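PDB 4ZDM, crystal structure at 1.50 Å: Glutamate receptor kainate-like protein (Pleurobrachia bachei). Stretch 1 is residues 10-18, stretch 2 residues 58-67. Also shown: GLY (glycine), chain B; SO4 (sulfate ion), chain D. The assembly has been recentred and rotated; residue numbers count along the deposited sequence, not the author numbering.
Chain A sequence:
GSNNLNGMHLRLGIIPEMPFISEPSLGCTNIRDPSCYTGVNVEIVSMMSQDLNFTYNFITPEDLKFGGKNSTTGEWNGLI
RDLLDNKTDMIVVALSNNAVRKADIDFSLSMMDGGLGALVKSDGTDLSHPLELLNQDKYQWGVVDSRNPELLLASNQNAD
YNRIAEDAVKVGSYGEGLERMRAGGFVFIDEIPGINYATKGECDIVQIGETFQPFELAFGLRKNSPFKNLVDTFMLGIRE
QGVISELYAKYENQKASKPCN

Stretch 1 (10-18) LRLGIIPEM
Stretch 2, residues 58-67: FITPEDLKFG

Two parallel strand ends, residues 10-13 and 58-59, run side by side and continue into loops that stay in contact, burying 634 Å² in all; Ile15, Ile14 and Phe58 cover the most surface. Register is set by Leu12 beside Phe58 (CA-CA 4.8 Å) and Gly13 beside Ile59 (CA-CA 5.0 Å), and Ile14 still lies 5.1 Å from Thr60, CA to CA. Backbone angles are extended throughout this part: phi/psi -116/129 at Leu12, -84/131 at Gly13, -134/154 at Ile14, -103/147 at Phe58, -134/125 at Ile59 and -100/129 at Thr60. Two hydrogen bonds, both using Ile59, fasten the pair: Ile59 N donates to Leu12 O (2.9 Å, 155°), and Ile14 N donates to Ile59 O (3.1 Å, 163°). CA-H...O contacts reinforce them, from Phe58 CA to Leu12 O (3.2 Å), Gly13 CA to Ile59 O (3.4 Å) and Thr60 CA to Ile14 O (3.3 Å). Ile14 O, buried here, has no conventional hydrogen-bond partner; Pro61, lacking an amide hydrogen, sets its CD 3.2 Å from that oxygen.

Leu12 (m, t) and Phe58 (chi1 m, chi2 -24°) share one face of the sheet, Leu12 CB lying 4.0 Å from Phe58 CD1. Ile14 (p, t) starts sideways, but its end comes nearer the other strand: its CG2 sits over one face of the Phe58 ring, 3.9 Å from the centroid and 21° off the normal, while its CD1 reaches 3.7 Å from Phe58 CB. Ile14 suits this place because both arms of its beta-branched chain, CG2 and CG1-CD1, pack against Phe58. Ile14 CG1 also passes 3.3 Å from Thr60 OG1. Ile59 (m, t) points to the other face, where its CD1 packs 3.8 Å from CG of Arg11. The Arg11 chain (m, p, t, chi4 -175°) leads its end away, and NE and NH2 each hydrogen-bond sulfate O2 at 2.9 Å.

Ile15 (phi/psi -135/129; m, t) covers the most surface, 104 Å². Ile15 CG1 lies 4.0 Å from Pro61 CD, and Ile15 CD1 reaches 3.2 Å from Lys65 O and 3.8 Å from Leu64 O. Ile15 CD1 also sits over one face of the Phe66 ring, 4.0 Å from the centroid and 27° off the normal. Ile15 suits the place with both arms: CD1 covers the ring face, and Ile15 CG2 lies 3.8 Å from Phe66 CE1. A type I turn, Pro61 (-65/143), Glu62 (-54/-39), Asp63 (-82/-4), Leu64 (53/34), closed by Leu64 N to Pro61 O (3.1 Å), brings the chain round to Lys65 (-108/145); Asp63 OD1 accepts from Lys65 N (3.0 Å). Phe66 (-72/-48) has chi1 m and chi2 72°. Glu17 (t, t, chi3 -52°) points toward this stretch and places OE1 3.4 Å from Phe66 CZ, its carboxylate being satisfied elsewhere in the structure. The bound glycine lies close by, its O 3.4 Å from Phe66 CB.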

# COMPACT_ATOMS: atom_id res chain seq x y z
N LEU A 10 -6.31 3.59 0.47
CA LEU A 10 -5.21 4.35 1.07
C LEU A 10 -4.67 3.72 2.31
O LEU A 10 -5.43 3.14 3.10
CB LEU A 10 -5.67 5.77 1.41
CG LEU A 10 -6.24 6.62 0.29
CD1 LEU A 10 -6.71 7.98 0.88
CD2 LEU A 10 -5.24 6.83 -0.82
N ARG A 11 -3.37 3.78 2.51
CA ARG A 11 -2.74 3.41 3.76
C ARG A 11 -2.43 4.72 4.48
O ARG A 11 -1.87 5.65 3.94
CB ARG A 11 -1.47 2.61 3.57
CG ARG A 11 -1.69 1.16 3.22
CD ARG A 11 -1.85 0.96 1.73
NE ARG A 11 -1.90 -0.48 1.42
CZ ARG A 11 -1.94 -0.99 0.21
NH1 ARG A 11 -1.89 -0.21 -0.85
NH2 ARG A 11 -2.02 -2.29 0.07
N LEU A 12 -2.85 4.80 5.74
CA LEU A 12 -2.79 6.03 6.52
C LEU A 12 -1.85 5.83 7.69
O LEU A 12 -1.99 4.90 8.49
CB LEU A 12 -4.18 6.45 6.98
CG LEU A 12 -5.18 6.64 5.86
CD1 LEU A 12 -6.52 7.02 6.45
CD2 LEU A 12 -4.80 7.61 4.80
N GLY A 13 -0.91 6.77 7.84
CA GLY A 13 0.09 6.68 8.86
C GLY A 13 -0.39 7.21 10.20
O GLY A 13 -0.92 8.31 10.28
N ILE A 14 -0.18 6.43 11.27
CA ILE A 14 -0.63 6.77 12.62
C ILE A 14 0.48 6.51 13.63
O ILE A 14 1.32 5.63 13.44
CB ILE A 14 -1.88 5.97 13.07
CG1 ILE A 14 -1.60 4.49 13.17
CG2 ILE A 14 -3.01 6.21 12.09
CD1 ILE A 14 -2.66 3.74 14.02
N ILE A 15 0.42 7.26 14.74
CA ILE A 15 1.09 6.98 16.00
C ILE A 15 0.05 7.23 17.06
O ILE A 15 -0.49 8.30 17.14
CB ILE A 15 2.32 7.86 16.24
CG1 ILE A 15 3.44 7.51 15.26
CG2 ILE A 15 2.83 7.69 17.69
CD1 ILE A 15 4.61 8.41 15.32
N PRO A 16 -0.17 6.29 17.98
CA PRO A 16 -1.08 6.56 19.09
C PRO A 16 -0.60 7.73 19.94
O PRO A 16 0.57 7.76 20.39
CB PRO A 16 -1.05 5.26 19.88
CG PRO A 16 -0.83 4.21 18.85
CD PRO A 16 0.22 4.87 17.97
N GLU A 17 -1.52 8.65 20.19
CA GLU A 17 -1.33 9.81 21.06
C GLU A 17 -2.68 10.45 21.22
O GLU A 17 -3.20 11.06 20.27
CB GLU A 17 -0.32 10.81 20.51
CG GLU A 17 -0.04 11.92 21.49
CD GLU A 17 0.95 12.93 20.93
OE1 GLU A 17 2.00 12.46 20.47
OE2 GLU A 17 0.66 14.15 21.02
N MET A 18 -3.29 10.35 22.39
CA MET A 18 -4.54 11.01 22.64
C MET A 18 -4.34 12.50 22.80
O MET A 18 -3.28 12.94 23.22
CB MET A 18 -5.17 10.37 23.87
CG MET A 18 -5.73 8.97 23.60
SD MET A 18 -7.07 8.92 22.40
CE MET A 18 -8.45 9.40 23.45
N PHE A 58 -4.59 1.47 8.68
CA PHE A 58 -3.60 2.26 9.36
C PHE A 58 -2.27 1.57 9.39
O PHE A 58 -2.20 0.32 9.54
CB PHE A 58 -4.03 2.51 10.83
CG PHE A 58 -5.22 3.40 11.02
CD1 PHE A 58 -5.61 4.34 10.09
CD2 PHE A 58 -5.97 3.34 12.21
CE1 PHE A 58 -6.68 5.17 10.32
CE2 PHE A 58 -7.03 4.17 12.42
CZ PHE A 58 -7.41 5.07 11.48
N ILE A 59 -1.16 2.29 9.34
CA ILE A 59 0.16 1.71 9.45
C ILE A 59 0.94 2.55 10.43
O ILE A 59 1.02 3.79 10.29
CB ILE A 59 0.92 1.64 8.09
CG1 ILE A 59 0.19 0.64 7.15
CG2 ILE A 59 2.40 1.27 8.32
CD1 ILE A 59 0.90 0.39 5.86
N THR A 60 1.48 1.92 11.46
CA THR A 60 2.29 2.57 12.50
C THR A 60 3.76 2.33 12.21
O THR A 60 4.18 1.17 11.98
CB THR A 60 1.93 1.96 13.86
OG1 THR A 60 0.54 2.09 14.07
CG2 THR A 60 2.62 2.66 14.99
N PRO A 61 4.58 3.39 12.20
CA PRO A 61 6.00 3.16 11.89
C PRO A 61 6.65 2.33 12.96
O PRO A 61 6.39 2.49 14.14
CB PRO A 61 6.60 4.56 11.86
CG PRO A 61 5.64 5.40 12.59
CD PRO A 61 4.28 4.81 12.39
N GLU A 62 7.56 1.47 12.52
CA GLU A 62 8.30 0.63 13.47
C GLU A 62 8.99 1.45 14.57
O GLU A 62 9.03 1.04 15.74
CB GLU A 62 9.32 -0.21 12.71
CG GLU A 62 8.69 -1.02 11.59
CD GLU A 62 9.68 -1.89 10.84
OE1 GLU A 62 10.74 -2.23 11.43
OE2 GLU A 62 9.40 -2.23 9.68
N ASP A 63 9.55 2.59 14.18
CA ASP A 63 10.32 3.41 15.11
C ASP A 63 9.51 4.33 16.02
O ASP A 63 10.09 4.95 16.92
CB ASP A 63 11.38 4.20 14.33
CG ASP A 63 10.84 5.31 13.41
OD1 ASP A 63 9.63 5.61 13.51
OD2 ASP A 63 11.68 5.79 12.60
N LEU A 64 8.19 4.35 15.82
CA LEU A 64 7.27 5.13 16.61
C LEU A 64 7.66 6.61 16.71
O LEU A 64 7.34 7.32 17.68
CB LEU A 64 7.13 4.48 17.98
CG LEU A 64 6.27 3.22 18.02
CD1 LEU A 64 6.43 2.58 19.40
CD2 LEU A 64 4.81 3.51 17.72
N LYS A 65 8.26 7.14 15.64
CA LYS A 65 8.66 8.54 15.57
C LYS A 65 7.75 9.35 14.62
O LYS A 65 7.29 8.82 13.61
CB LYS A 65 10.10 8.69 15.08
CG LYS A 65 11.16 8.10 16.07
CD LYS A 65 12.50 8.13 15.48
CE LYS A 65 13.52 7.50 16.44
NZ LYS A 65 14.84 7.42 15.76
N PHE A 66 7.50 10.60 14.96
CA PHE A 66 6.65 11.42 14.09
C PHE A 66 7.39 11.78 12.82
O PHE A 66 6.89 11.59 11.72
CB PHE A 66 6.17 12.66 14.84
CG PHE A 66 4.95 12.41 15.67
CD1 PHE A 66 5.00 11.65 16.84
CD2 PHE A 66 3.70 12.89 15.28
CE1 PHE A 66 3.82 11.37 17.54
CE2 PHE A 66 2.56 12.64 16.02
CZ PHE A 66 2.64 11.85 17.16
N GLY A 67 8.61 12.23 12.93
CA GLY A 67 9.40 12.46 11.76
C GLY A 67 10.39 13.56 11.97
O GLY A 67 10.08 14.74 12.07
N GLY B . 2.42 16.57 16.52
CA GLY B . 3.84 16.15 16.65
C GLY B . 4.63 16.23 15.39
O GLY B . 5.86 16.03 15.39
OXT GLY B . 4.06 16.49 14.29
S SO4 D . -3.40 -2.91 3.70
O1 SO4 D . -3.06 -3.25 5.13
O2 SO4 D . -2.14 -2.96 2.92
O3 SO4 D . -3.94 -1.51 3.69
O4 SO4 D . -4.39 -3.83 3.13